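Side-chain contacts in MFP2B (Ascaris suum, PDB 2BJR), which enhances polymerization of the major sperm protein (MSP) in the amoeboid motility of Ascaris sperm, and binds a zinc ion: residues 31-36 with 119-124; 54-59 with 77-82; 241-246 with 259-264; 272-275 with 279-282; 317-322 with 342-347. One frame throughout, in Å; residues are numbered along the deposited sequence.

Overall arrangement
Along the chain the contacts come in series, except that contact 2 falls between the two segments of contact 1. Those two lie in the first cytosolic motility protein region, with centres about 12 Å apart, and share the antiparallel sheet in which strands 34-40 and 76-81 are neighbours. Contacts 3, 4 and 5 belong to the second such region. Contacts 3 and 4 reach the same sheet, though their centres are about 24 Å apart; contact 5 lies in the next sheet and touches contact 3, centre to centre about 14 Å, where Gly259 meets Thr342 and Glu343. Both regions are built largely of antiparallel strands; contacts 1 and 2 sample the first, contacts 3 to 5 the second.

Contact 1: residues 31-36 with 119-124; sequences QNMYVA and PILWSE. With SO4 (sulfate ion), chain E.
Two slim apolar touches, Val35 on Pro119 and Met33 on Leu121, join these segments without a single hydrogen bond between them. The closer one puts CG1 of Val35 3.7 Å from CG of Pro119, with the two side chains crossing at about a right angle. That methyl stands anti to the backbone N of Val35 (chi1 -175°), which turns it to the proline ring. The other touch is looser: the selenium of Met33, built as selenomethionine, sits 4.4 Å from CD1 of Leu121. Here two antiparallel sheets of the first motility-protein region face each other, since 34-40 is an inner strand of a six-stranded sheet and 117-122 an outermost strand of a four-stranded one. Leu131, on the strand next to 117-122, touches Met33, Val35 and Leu121. Past the contact the chain bends in an inverse gamma turn centred on Trp122, whose indole projects to a sulfate ion, probably from the crystallisation liquor. The ion lies in the ring plane, at the edge: NE1 of Trp122 donates to sulfate O1 at 3.1 Å, fairly straight at 162°, and also to O2 at 3.2 Å, more bent at 135°.

Contact 2: residues 54-59 with 77-82; sequences GVIECS and IQVLQY
Ile77 does most of the work here, meeting both Ile56 and Cys58. From its CB two branches leave. CG2, anti to the carbonyl carbon, comes 4.0 Å from SG of Cys58. CG1 takes the other way, lying between the backbone N and the carbonyl carbon (chi1 55°), and carries CD1 out to the far strand. That terminal methyl rests 3.8 Å from CB and 3.9 Å from SG of Cys58, and also 4.1 Å from CG2 of Ile56, where the two isoleucines lie alongside each other, pointing opposite ways. A further, looser touch, CD1 of Ile56 to CG2 of Val79 at 4.5 Å, extends the patch along the second strand. Strands 55-62 and 76-81 belong to the same antiparallel sheet but are separated in it by strands 34-40 and 43-52; their short segments run at 98° to each other, consistent with a strongly twisted and curved sheet. On the strands between, Ala36 touches Ile77 and Ala49 touches Cys58. All four residues in contact are buried, and across the pair the cysteine sulfur meets carbon alone, so cohesion here comes from apolar packing rather than from directional bonds.

Contact 3: residues 241-246 with 259-264; sequences MGRIWN and GHEYRQ
Arg243 and Trp245, alternate residues of strand 238-247, reach over to Glu261 on the short strand 260-262 and Arg263 just after it. The two strands stand on either side of strand 250-257 in an antiparallel meander, and the side chains that meet across it are long ones. Arg243 comes first: its NH2 lies 4.4 Å from OE2 of Glu261, too far for a salt bridge, and 4.5 Å from NH2 of Arg263. The two arginines gather round Glu224, which pairs with NE of Arg243 through OE1 and with NH2 of Arg263 through OE2, so the carboxylate probably offsets their like charge. Arg243 NH2 also bonds to the carbonyl of Gly338. Trp245 then brings the far end of its six-membered ring to Arg263, whose chain bends at chi3 (139°) on the way to the indole. Ring and guanidinium planes lie 46° apart. CH2 lies over one guanidinium face, offset toward its rim, while CZ2 approaches NH1 at 3.6 Å. Glu261, whose OE1 accepts from Gly341 N, places OE2 in the guanidinium plane of Arg263, at its edge and 3.7 Å from NE: a long salt bridge.

Contact 4: residues 272-275 with 279-282; sequences LYEL and IRGF
Leu275 and Arg280 bring their CA atoms to 5.9 Å, the closest pair of CA atoms across these segments. Residues 272-275 run from strand 268-274 into the loop after it, while 279-281 lie in the loop that leads into strand 282-288, which begins at Phe282; just three residues intervene, and the loop thus links two antiparallel sheets of the second motility-protein region. Ile279 and Gly281 share backbone hydrogen bonds with Val190, on which Leu275 also packs. Across the loop, CB of Leu275 lies 4.0 Å from CB of Arg280 and 4.2 Å from CG1 of Ile279, so the hydrocarbon parts close together near the backbone. The side chain of Ile279 is about 9 Å from that of the zinc ligand Cys174, near the metal site but not part of it.

The polar link is made by Arg280. With CG set between the backbone N and the carbonyl carbon (chi1 68°) and the chain extended from there to NE, it reaches back to Leu275, where NH1 donates to the carbonyl O of Leu275 at 2.8 Å. The acceptor lies in the guanidinium plane, at its edge, and the donor is nearly along the C=O axis, at 168°. NH2 forms a salt bridge with Asp283, so the guanidinium is gripped by Leu275 O on one nitrogen and Asp283 on another. Glu274 adds charge rather than a bond: its OE2 hangs over one guanidinium face, 4.4 Å from NH1, while its CG comes 3.7 Å from that same NH1.

Contact 5: residues 317-322 with 342-347; sequences LIVDGK and TEKVLV
Leu317 and Leu346 make the closest touch, CD2 of the first 3.9 Å from CD1 of the second, their side chains passing alongside with opposite headings. They come from the two ends of an antiparallel meander in which strands 313-319, 322-329, 334-339 and 342-347 follow in order. The short segments 317-319 and 342-347 run at 109° to each other, consistent with a curled sheet that brings the first and fourth strands of this meander together. With CG anti to the carbonyl carbon (chi1 -51°), the isobutyl group of Leu346 is directed toward Leu317, and its CD1 also passes 4.3 Å from the carbonyl O of Ile318. Nearer the turn, CG1 of Val319 rests 4.4 Å from CE of Lys344, a loose contact beside the ammonium group.

Around this patch, Ala335 and Ile337 of strand 334-339 pack against Leu317, and Ile337 touches Lys344 as well; Val351 lies on Leu346. Val319 opens the type I' turn that runs to Lys322, a tight two-residue hairpin with backbone bonds in both directions, Val319 N to Lys322 O at 2.9 Å and Lys322 N to Val319 O at 3.0 Å. At its corner stands Asp320, whose carboxylate oxygen OD1 is 6.3 Å from Lys344 NZ, too far to pair directly. A water bridges them, donating to OD1 of Asp320 at 3.0 Å and accepting weakly from NZ of Lys344 at 3.3 Å.

Contact 1: residues 31-36 with 119-124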
# COMPACT_ATOMS: atom_id res chain seq x y z
N GLN A 31 1.59 -2.75 -3.42
CA GLN A 31 1.21 -1.36 -3.18
C GLN A 31 -0.28 -1.16 -3.02
O GLN A 31 -0.70 -0.32 -2.24
CB GLN A 31 1.73 -0.45 -4.31
CG GLN A 31 1.61 1.04 -4.00
CD GLN A 31 2.51 1.45 -2.81
OE1 GLN A 31 3.71 1.22 -2.87
NE2 GLN A 31 1.93 1.96 -1.74
N ASN A 32 -1.08 -1.94 -3.76
CA ASN A 32 -2.50 -1.65 -3.87
C ASN A 32 -3.27 -2.92 -4.09
O ASN A 32 -3.95 -3.07 -5.11
CB ASN A 32 -2.72 -0.68 -4.97
CG ASN A 32 -4.18 -0.20 -5.07
OD1 ASN A 32 -4.90 -0.15 -4.10
ND2 ASN A 32 -4.58 0.21 -6.30
N MSE A 33 -3.09 -3.85 -3.18
CA MSE A 33 -3.71 -5.17 -3.28
C MSE A 33 -3.97 -5.62 -1.85
O MSE A 33 -3.02 -5.74 -1.07
CB MSE A 33 -2.80 -6.15 -4.02
CG MSE A 33 -3.42 -7.49 -4.28
SE MSE A 33 -2.22 -8.58 -5.39
CE MSE A 33 -2.27 -7.38 -7.01
N TYR A 34 -5.25 -5.92 -1.52
CA TYR A 34 -5.68 -6.23 -0.16
C TYR A 34 -6.42 -7.57 -0.14
O TYR A 34 -7.08 -7.93 -1.10
CB TYR A 34 -6.57 -5.12 0.42
CG TYR A 34 -5.97 -3.73 0.36
CD1 TYR A 34 -6.02 -2.97 -0.81
CD2 TYR A 34 -5.42 -3.15 1.48
CE1 TYR A 34 -5.47 -1.70 -0.86
CE2 TYR A 34 -4.89 -1.88 1.44
CZ TYR A 34 -4.93 -1.17 0.30
OH TYR A 34 -4.44 0.10 0.33
N VAL A 35 -6.32 -8.26 1.00
CA VAL A 35 -6.92 -9.56 1.19
C VAL A 35 -8.43 -9.40 1.33
O VAL A 35 -8.92 -8.69 2.24
CB VAL A 35 -6.31 -10.31 2.44
CG1 VAL A 35 -6.86 -11.70 2.52
CG2 VAL A 35 -4.80 -10.36 2.33
N ALA A 36 -9.17 -10.11 0.48
CA ALA A 36 -10.62 -9.98 0.40
C ALA A 36 -11.31 -11.31 0.39
O ALA A 36 -10.72 -12.36 0.13
CB ALA A 36 -11.03 -9.19 -0.80
N PRO A 119 -6.37 -17.48 1.62
CA PRO A 119 -5.63 -16.60 0.70
C PRO A 119 -4.28 -17.16 0.32
O PRO A 119 -3.60 -17.79 1.17
CB PRO A 119 -5.49 -15.31 1.49
CG PRO A 119 -6.60 -15.35 2.49
CD PRO A 119 -6.74 -16.79 2.88
N ILE A 120 -3.88 -16.95 -0.93
CA ILE A 120 -2.57 -17.35 -1.41
C ILE A 120 -2.05 -16.26 -2.37
O ILE A 120 -2.77 -15.81 -3.27
CB ILE A 120 -2.58 -18.76 -2.00
CG1 ILE A 120 -1.18 -19.24 -2.31
CG2 ILE A 120 -3.50 -18.89 -3.20
CD1 ILE A 120 -1.14 -20.76 -2.58
N LEU A 121 -0.84 -15.82 -2.10
CA LEU A 121 -0.17 -14.79 -2.89
C LEU A 121 0.92 -15.38 -3.76
O LEU A 121 1.91 -15.91 -3.30
CB LEU A 121 0.41 -13.73 -1.96
CG LEU A 121 1.09 -12.58 -2.69
CD1 LEU A 121 0.12 -11.72 -3.49
CD2 LEU A 121 1.79 -11.74 -1.66
N TRP A 122 0.70 -15.27 -5.06
CA TRP A 122 1.67 -15.64 -6.08
C TRP A 122 2.61 -14.44 -6.26
O TRP A 122 2.50 -13.69 -7.19
CB TRP A 122 0.94 -15.99 -7.37
CG TRP A 122 1.74 -16.61 -8.48
CD1 TRP A 122 3.09 -16.87 -8.51
CD2 TRP A 122 1.22 -17.03 -9.73
NE1 TRP A 122 3.44 -17.39 -9.73
CE2 TRP A 122 2.31 -17.52 -10.49
CE3 TRP A 122 -0.05 -17.03 -10.30
CZ2 TRP A 122 2.15 -18.00 -11.80
CZ3 TRP A 122 -0.21 -17.50 -11.57
CH2 TRP A 122 0.88 -18.00 -12.31
N SER A 123 3.53 -14.31 -5.32
CA SER A 123 4.36 -13.13 -5.18
C SER A 123 5.30 -12.92 -6.37
O SER A 123 5.58 -11.77 -6.76
CB SER A 123 5.20 -13.23 -3.87
OG SER A 123 5.62 -14.59 -3.57
N GLU A 124 5.81 -14.01 -6.93
CA GLU A 124 6.82 -13.96 -7.99
C GLU A 124 6.26 -14.08 -9.41
O GLU A 124 7.02 -14.32 -10.34
CB GLU A 124 7.86 -15.05 -7.75
CG GLU A 124 8.51 -14.98 -6.38
CD GLU A 124 9.20 -13.67 -6.12
OE1 GLU A 124 10.07 -13.28 -6.92
OE2 GLU A 124 8.87 -12.99 -5.13
S SO4 E . 6.61 -18.48 -11.50
O1 SO4 E . 6.33 -18.54 -10.06
O2 SO4 E . 5.58 -17.66 -12.10
O3 SO4 E . 7.96 -17.90 -11.64
O4 SO4 E . 6.60 -19.82 -12.03

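Contact 2: residues 54-59 with 77-82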
# COMPACT_ATOMS: atom_id res chain seq x y z
N GLY A 54 -10.20 6.06 -4.68
CA GLY A 54 -10.55 6.16 -3.29
C GLY A 54 -11.54 5.15 -2.76
O GLY A 54 -11.85 5.17 -1.57
N VAL A 55 -11.98 4.24 -3.62
CA VAL A 55 -12.95 3.22 -3.25
C VAL A 55 -12.56 1.83 -3.67
O VAL A 55 -11.66 1.64 -4.49
CB VAL A 55 -14.37 3.55 -3.86
CG1 VAL A 55 -14.76 4.96 -3.46
CG2 VAL A 55 -14.36 3.40 -5.33
N ILE A 56 -13.25 0.85 -3.07
CA ILE A 56 -13.01 -0.56 -3.28
C ILE A 56 -13.43 -1.01 -4.68
O ILE A 56 -14.59 -0.79 -5.10
CB ILE A 56 -13.80 -1.41 -2.22
CG1 ILE A 56 -13.30 -1.16 -0.80
CG2 ILE A 56 -13.75 -2.92 -2.53
CD1 ILE A 56 -14.21 -1.82 0.29
N GLU A 57 -12.50 -1.64 -5.39
CA GLU A 57 -12.79 -2.53 -6.50
C GLU A 57 -12.25 -3.88 -6.08
O GLU A 57 -11.43 -3.98 -5.14
CB GLU A 57 -12.14 -2.03 -7.78
CG GLU A 57 -12.83 -0.79 -8.35
CD GLU A 57 -12.39 -0.40 -9.76
OE1 GLU A 57 -11.72 -1.17 -10.45
OE2 GLU A 57 -12.73 0.71 -10.20
N CYS A 58 -12.71 -4.96 -6.69
CA CYS A 58 -12.29 -6.27 -6.28
C CYS A 58 -12.48 -7.31 -7.39
O CYS A 58 -13.15 -7.06 -8.40
CB CYS A 58 -13.00 -6.69 -5.00
SG CYS A 58 -14.82 -6.57 -5.16
N SER A 59 -11.86 -8.45 -7.19
CA SER A 59 -11.82 -9.56 -8.15
C SER A 59 -11.79 -10.89 -7.45
O SER A 59 -10.97 -11.12 -6.56
CB SER A 59 -10.60 -9.44 -9.06
OG SER A 59 -10.52 -10.51 -9.99
N ILE A 77 -18.33 -6.98 -0.14
CA ILE A 77 -17.42 -8.04 0.17
C ILE A 77 -16.87 -7.77 1.56
O ILE A 77 -17.32 -6.85 2.23
CB ILE A 77 -16.27 -8.09 -0.85
CG1 ILE A 77 -15.55 -6.73 -0.94
CG2 ILE A 77 -16.78 -8.49 -2.23
CD1 ILE A 77 -14.08 -6.88 -1.36
N GLN A 78 -15.93 -8.59 1.98
CA GLN A 78 -15.20 -8.31 3.22
C GLN A 78 -13.71 -8.16 2.92
O GLN A 78 -13.22 -8.81 1.99
CB GLN A 78 -15.43 -9.40 4.24
CG GLN A 78 -16.85 -9.35 4.82
CD GLN A 78 -17.25 -10.63 5.48
OE1 GLN A 78 -17.49 -11.60 4.79
NE2 GLN A 78 -17.40 -10.62 6.80
N VAL A 79 -13.06 -7.29 3.70
CA VAL A 79 -11.60 -7.05 3.62
C VAL A 79 -10.99 -7.37 4.95
O VAL A 79 -11.51 -6.97 6.04
CB VAL A 79 -11.31 -5.61 3.19
CG1 VAL A 79 -9.78 -5.33 3.10
CG2 VAL A 79 -11.95 -5.37 1.83
N LEU A 80 -9.98 -8.20 4.92
CA LEU A 80 -9.28 -8.57 6.14
C LEU A 80 -8.78 -7.31 6.83
O LEU A 80 -8.27 -6.37 6.19
CB LEU A 80 -8.10 -9.45 5.82
CG LEU A 80 -7.36 -10.10 6.99
CD1 LEU A 80 -8.29 -10.98 7.84
CD2 LEU A 80 -6.24 -10.94 6.41
N GLN A 81 -8.98 -7.27 8.16
CA GLN A 81 -8.64 -6.12 8.98
C GLN A 81 -7.73 -6.55 10.09
O GLN A 81 -7.88 -7.60 10.67
CB GLN A 81 -9.90 -5.47 9.51
CG GLN A 81 -9.73 -4.34 10.50
CD GLN A 81 -11.08 -3.74 10.90
OE1 GLN A 81 -11.75 -4.33 11.71
NE2 GLN A 81 -11.49 -2.63 10.29
N TYR A 82 -6.74 -5.70 10.40
CA TYR A 82 -5.90 -5.91 11.53
C TYR A 82 -5.80 -4.56 12.27
O TYR A 82 -4.93 -3.74 11.98
CB TYR A 82 -4.54 -6.50 11.13
CG TYR A 82 -3.76 -6.94 12.33
CD1 TYR A 82 -3.99 -8.17 12.92
CD2 TYR A 82 -2.82 -6.08 12.93
CE1 TYR A 82 -3.33 -8.56 14.05
CE2 TYR A 82 -2.12 -6.48 14.07
CZ TYR A 82 -2.36 -7.71 14.63
OH TYR A 82 -1.70 -8.14 15.78

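Contact 3: residues 241-246 with 259-264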
# COMPACT_ATOMS: atom_id res chain seq x y z
N MSE A 241 0.65 10.64 -6.87
CA MSE A 241 1.18 11.25 -5.67
C MSE A 241 0.60 12.65 -5.54
O MSE A 241 0.34 13.35 -6.48
CB MSE A 241 2.71 11.33 -5.64
CG MSE A 241 3.40 10.06 -5.70
SE MSE A 241 3.27 9.01 -4.10
CE MSE A 241 4.37 7.59 -4.77
N GLY A 242 0.32 13.02 -4.31
CA GLY A 242 -0.18 14.31 -4.06
C GLY A 242 0.08 14.70 -2.62
O GLY A 242 1.01 14.20 -1.99
N ARG A 243 -0.72 15.64 -2.13
CA ARG A 243 -0.48 16.24 -0.83
C ARG A 243 -1.62 16.11 0.14
O ARG A 243 -2.79 16.19 -0.26
CB ARG A 243 -0.13 17.71 -1.04
CG ARG A 243 -1.22 18.65 -1.50
CD ARG A 243 -0.71 20.07 -1.76
NE ARG A 243 -1.75 20.95 -2.30
CZ ARG A 243 -2.07 21.01 -3.59
NH1 ARG A 243 -1.44 20.24 -4.48
NH2 ARG A 243 -3.02 21.81 -4.02
N ILE A 244 -1.30 15.88 1.41
CA ILE A 244 -2.25 16.04 2.51
C ILE A 244 -1.82 17.13 3.49
O ILE A 244 -0.65 17.50 3.54
CB ILE A 244 -2.52 14.76 3.26
CG1 ILE A 244 -1.24 14.20 3.85
CG2 ILE A 244 -3.21 13.76 2.35
CD1 ILE A 244 -1.44 13.10 4.90
N TRP A 245 -2.80 17.67 4.22
CA TRP A 245 -2.52 18.60 5.31
C TRP A 245 -3.58 18.38 6.37
O TRP A 245 -4.64 17.79 6.10
CB TRP A 245 -2.53 20.04 4.83
CG TRP A 245 -3.83 20.49 4.25
CD1 TRP A 245 -4.78 21.26 4.88
CD2 TRP A 245 -4.33 20.26 2.93
NE1 TRP A 245 -5.84 21.50 4.03
CE2 TRP A 245 -5.59 20.90 2.83
CE3 TRP A 245 -3.86 19.56 1.81
CZ2 TRP A 245 -6.38 20.86 1.66
CZ3 TRP A 245 -4.64 19.51 0.67
CH2 TRP A 245 -5.88 20.18 0.58
N ASN A 246 -3.27 18.88 7.56
CA ASN A 246 -4.11 18.68 8.72
C ASN A 246 -5.10 19.86 8.75
O ASN A 246 -4.72 21.00 8.95
CB ASN A 246 -3.25 18.59 9.95
CG ASN A 246 -4.05 18.33 11.24
OD1 ASN A 246 -5.28 18.33 11.22
ND2 ASN A 246 -3.36 18.05 12.32
N GLY A 259 -5.76 16.02 -16.14
CA GLY A 259 -6.11 17.42 -16.37
C GLY A 259 -7.00 18.06 -15.32
O GLY A 259 -7.40 19.19 -15.49
N HIS A 260 -7.29 17.35 -14.23
CA HIS A 260 -8.17 17.86 -13.19
C HIS A 260 -7.50 17.98 -11.82
O HIS A 260 -6.48 17.34 -11.57
CB HIS A 260 -9.39 16.95 -12.97
CG HIS A 260 -10.06 16.50 -14.23
ND1 HIS A 260 -10.18 15.16 -14.56
CD2 HIS A 260 -10.69 17.19 -15.21
CE1 HIS A 260 -10.82 15.05 -15.71
NE2 HIS A 260 -11.14 16.27 -16.13
N GLU A 261 -8.14 18.76 -10.94
CA GLU A 261 -7.83 18.82 -9.54
C GLU A 261 -8.90 18.08 -8.79
O GLU A 261 -10.10 18.21 -9.09
CB GLU A 261 -7.81 20.25 -9.08
CG GLU A 261 -7.52 20.40 -7.60
CD GLU A 261 -7.57 21.85 -7.12
OE1 GLU A 261 -8.59 22.50 -7.36
OE2 GLU A 261 -6.65 22.29 -6.44
N TYR A 262 -8.48 17.31 -7.78
CA TYR A 262 -9.37 16.55 -6.92
C TYR A 262 -9.08 16.98 -5.50
O TYR A 262 -7.97 16.75 -5.00
CB TYR A 262 -9.11 15.06 -7.07
CG TYR A 262 -9.32 14.52 -8.44
CD1 TYR A 262 -8.32 14.58 -9.40
CD2 TYR A 262 -10.54 13.93 -8.81
CE1 TYR A 262 -8.50 14.09 -10.64
CE2 TYR A 262 -10.71 13.39 -10.05
CZ TYR A 262 -9.69 13.49 -10.98
OH TYR A 262 -9.86 12.98 -12.24
N ARG A 263 -10.06 17.63 -4.87
CA ARG A 263 -9.96 18.14 -3.49
C ARG A 263 -11.13 17.68 -2.61
O ARG A 263 -11.18 18.04 -1.47
CB ARG A 263 -10.06 19.67 -3.47
CG ARG A 263 -8.86 20.49 -3.86
CD ARG A 263 -8.95 21.96 -3.38
NE ARG A 263 -7.68 22.50 -2.87
CZ ARG A 263 -7.43 22.88 -1.62
NH1 ARG A 263 -8.34 22.81 -0.64
NH2 ARG A 263 -6.25 23.35 -1.33
N GLN A 264 -12.09 16.95 -3.14
CA GLN A 264 -13.18 16.43 -2.32
C GLN A 264 -13.59 15.04 -2.79
O GLN A 264 -13.26 14.62 -3.90
CB GLN A 264 -14.40 17.39 -2.37
CG GLN A 264 -15.06 17.50 -3.71
CD GLN A 264 -16.26 18.54 -3.75
OE1 GLN A 264 -17.13 18.55 -2.86
NE2 GLN A 264 -16.28 19.39 -4.77

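Contact 4: residues 272-275 with 279-282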
# COMPACT_ATOMS: atom_id res chain seq x y z
N LEU A 272 2.53 8.14 3.40
CA LEU A 272 3.90 7.67 3.57
C LEU A 272 4.38 7.99 5.01
O LEU A 272 4.15 9.08 5.50
CB LEU A 272 4.84 8.33 2.52
CG LEU A 272 6.28 7.87 2.56
CD1 LEU A 272 6.39 6.44 2.22
CD2 LEU A 272 7.10 8.68 1.60
N TYR A 273 5.01 7.00 5.65
CA TYR A 273 5.54 7.15 6.99
C TYR A 273 7.05 7.00 7.00
O TYR A 273 7.60 6.16 6.28
CB TYR A 273 4.99 6.07 7.91
CG TYR A 273 3.63 6.29 8.52
CD1 TYR A 273 2.90 7.44 8.33
CD2 TYR A 273 3.08 5.30 9.32
CE1 TYR A 273 1.64 7.61 8.94
CE2 TYR A 273 1.84 5.46 9.94
CZ TYR A 273 1.13 6.61 9.75
OH TYR A 273 -0.09 6.74 10.37
N GLU A 274 7.70 7.81 7.82
CA GLU A 274 9.12 7.66 8.11
C GLU A 274 9.20 6.77 9.33
O GLU A 274 8.69 7.13 10.43
CB GLU A 274 9.74 9.03 8.40
CG GLU A 274 11.23 9.02 8.69
CD GLU A 274 11.76 10.45 8.71
OE1 GLU A 274 11.31 11.21 9.59
OE2 GLU A 274 12.56 10.81 7.82
N LEU A 275 9.83 5.63 9.15
CA LEU A 275 9.99 4.67 10.20
C LEU A 275 10.98 5.15 11.26
O LEU A 275 11.78 6.00 10.98
CB LEU A 275 10.49 3.39 9.62
CG LEU A 275 9.44 2.77 8.70
CD1 LEU A 275 10.06 1.62 7.98
CD2 LEU A 275 8.21 2.34 9.53
N ILE A 279 14.89 0.89 13.05
CA ILE A 279 14.41 -0.26 12.28
C ILE A 279 14.49 -0.10 10.77
O ILE A 279 14.33 -1.07 10.04
CB ILE A 279 12.96 -0.66 12.69
CG1 ILE A 279 11.95 0.31 12.09
CG2 ILE A 279 12.83 -0.84 14.23
CD1 ILE A 279 10.52 -0.12 12.43
N ARG A 280 14.77 1.11 10.29
CA ARG A 280 14.74 1.36 8.86
C ARG A 280 16.08 1.13 8.20
O ARG A 280 17.13 1.35 8.81
CB ARG A 280 14.26 2.77 8.57
CG ARG A 280 15.14 3.88 8.96
CD ARG A 280 14.46 5.21 8.87
NE ARG A 280 15.40 6.34 9.00
CZ ARG A 280 15.19 7.42 9.75
NH1 ARG A 280 14.09 7.58 10.46
NH2 ARG A 280 16.11 8.37 9.78
N GLY A 281 16.03 0.71 6.95
CA GLY A 281 17.22 0.39 6.21
C GLY A 281 17.59 1.48 5.23
O GLY A 281 18.42 1.26 4.39
N PHE A 282 16.93 2.63 5.32
CA PHE A 282 17.13 3.74 4.40
C PHE A 282 16.70 5.06 5.05
O PHE A 282 15.92 5.05 6.02
CB PHE A 282 16.32 3.49 3.11
CG PHE A 282 14.85 3.32 3.36
CD1 PHE A 282 14.01 4.42 3.38
CD2 PHE A 282 14.34 2.06 3.62
CE1 PHE A 282 12.64 4.25 3.65
CE2 PHE A 282 12.98 1.88 3.88
CZ PHE A 282 12.15 2.99 3.90

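Contact 5: residues 317-322 with 342-347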
# COMPACT_ATOMS: atom_id res chain seq x y z
N LEU A 317 7.15 21.02 -6.71
CA LEU A 317 7.29 21.86 -7.89
C LEU A 317 7.46 23.30 -7.46
O LEU A 317 6.98 23.70 -6.40
CB LEU A 317 6.03 21.78 -8.75
CG LEU A 317 5.85 20.56 -9.64
CD1 LEU A 317 5.71 19.32 -8.81
CD2 LEU A 317 4.67 20.75 -10.57
N ILE A 318 8.15 24.08 -8.30
CA ILE A 318 8.19 25.53 -8.16
C ILE A 318 7.27 26.15 -9.20
O ILE A 318 7.53 26.03 -10.39
CB ILE A 318 9.63 26.07 -8.37
CG1 ILE A 318 10.61 25.39 -7.43
CG2 ILE A 318 9.66 27.58 -8.21
CD1 ILE A 318 10.26 25.51 -5.96
N VAL A 319 6.19 26.76 -8.75
CA VAL A 319 5.14 27.33 -9.59
C VAL A 319 4.88 28.76 -9.12
O VAL A 319 4.54 29.00 -7.95
CB VAL A 319 3.84 26.52 -9.45
CG1 VAL A 319 2.65 27.19 -10.21
CG2 VAL A 319 4.04 25.15 -9.93
N ASP A 320 5.07 29.73 -10.01
CA ASP A 320 4.86 31.13 -9.65
C ASP A 320 5.84 31.49 -8.53
O ASP A 320 5.51 32.24 -7.64
CB ASP A 320 3.41 31.37 -9.18
CG ASP A 320 2.37 31.26 -10.31
OD1 ASP A 320 2.76 31.28 -11.51
OD2 ASP A 320 1.13 31.14 -10.08
N GLY A 321 7.04 30.93 -8.55
CA GLY A 321 8.01 31.16 -7.49
C GLY A 321 7.72 30.54 -6.13
O GLY A 321 8.47 30.74 -5.19
N LYS A 322 6.66 29.73 -6.03
CA LYS A 322 6.25 29.11 -4.77
C LYS A 322 6.43 27.59 -4.83
O LYS A 322 6.40 26.99 -5.91
CB LYS A 322 4.78 29.42 -4.51
CG LYS A 322 4.46 30.93 -4.39
CD LYS A 322 5.26 31.55 -3.23
CE LYS A 322 4.85 33.00 -2.97
NZ LYS A 322 5.58 33.58 -1.82
N THR A 342 -7.59 22.87 -11.66
CA THR A 342 -7.05 22.14 -12.78
C THR A 342 -5.79 21.35 -12.40
O THR A 342 -5.39 21.32 -11.23
CB THR A 342 -6.80 23.12 -13.97
OG1 THR A 342 -6.60 22.36 -15.15
CG2 THR A 342 -5.55 23.87 -13.82
N GLU A 343 -5.18 20.68 -13.37
CA GLU A 343 -3.89 20.04 -13.17
C GLU A 343 -2.86 20.91 -13.89
O GLU A 343 -2.97 21.16 -15.10
CB GLU A 343 -3.88 18.61 -13.69
CG GLU A 343 -2.56 17.90 -13.44
CD GLU A 343 -2.46 16.52 -14.03
OE1 GLU A 343 -3.22 16.22 -14.97
OE2 GLU A 343 -1.61 15.72 -13.57
N LYS A 344 -1.90 21.44 -13.14
CA LYS A 344 -0.83 22.24 -13.72
C LYS A 344 0.35 21.33 -14.05
O LYS A 344 0.87 20.60 -13.19
CB LYS A 344 -0.44 23.35 -12.77
CG LYS A 344 0.84 24.13 -13.09
CD LYS A 344 0.80 24.88 -14.41
CE LYS A 344 1.79 26.06 -14.40
NZ LYS A 344 1.89 26.74 -15.74
N VAL A 345 0.79 21.39 -15.30
CA VAL A 345 1.76 20.47 -15.83
C VAL A 345 3.08 21.16 -16.27
O VAL A 345 3.06 22.10 -17.06
CB VAL A 345 1.17 19.71 -17.06
CG1 VAL A 345 2.15 18.73 -17.64
CG2 VAL A 345 -0.20 19.04 -16.72
N LEU A 346 4.21 20.63 -15.80
CA LEU A 346 5.55 20.98 -16.24
C LEU A 346 6.21 19.83 -16.99
O LEU A 346 6.05 18.69 -16.63
CB LEU A 346 6.44 21.37 -15.04
CG LEU A 346 5.90 22.40 -14.06
CD1 LEU A 346 7.01 22.71 -13.04
CD2 LEU A 346 5.48 23.64 -14.74
N VAL A 347 6.95 20.13 -18.05
CA VAL A 347 7.69 19.13 -18.79
C VAL A 347 9.09 19.63 -19.16
O VAL A 347 9.32 20.84 -19.25
CB VAL A 347 7.02 18.74 -20.14
CG1 VAL A 347 5.67 18.12 -19.88
CG2 VAL A 347 6.86 19.98 -21.10
O HOH W 1 2.04 29.40 -13.75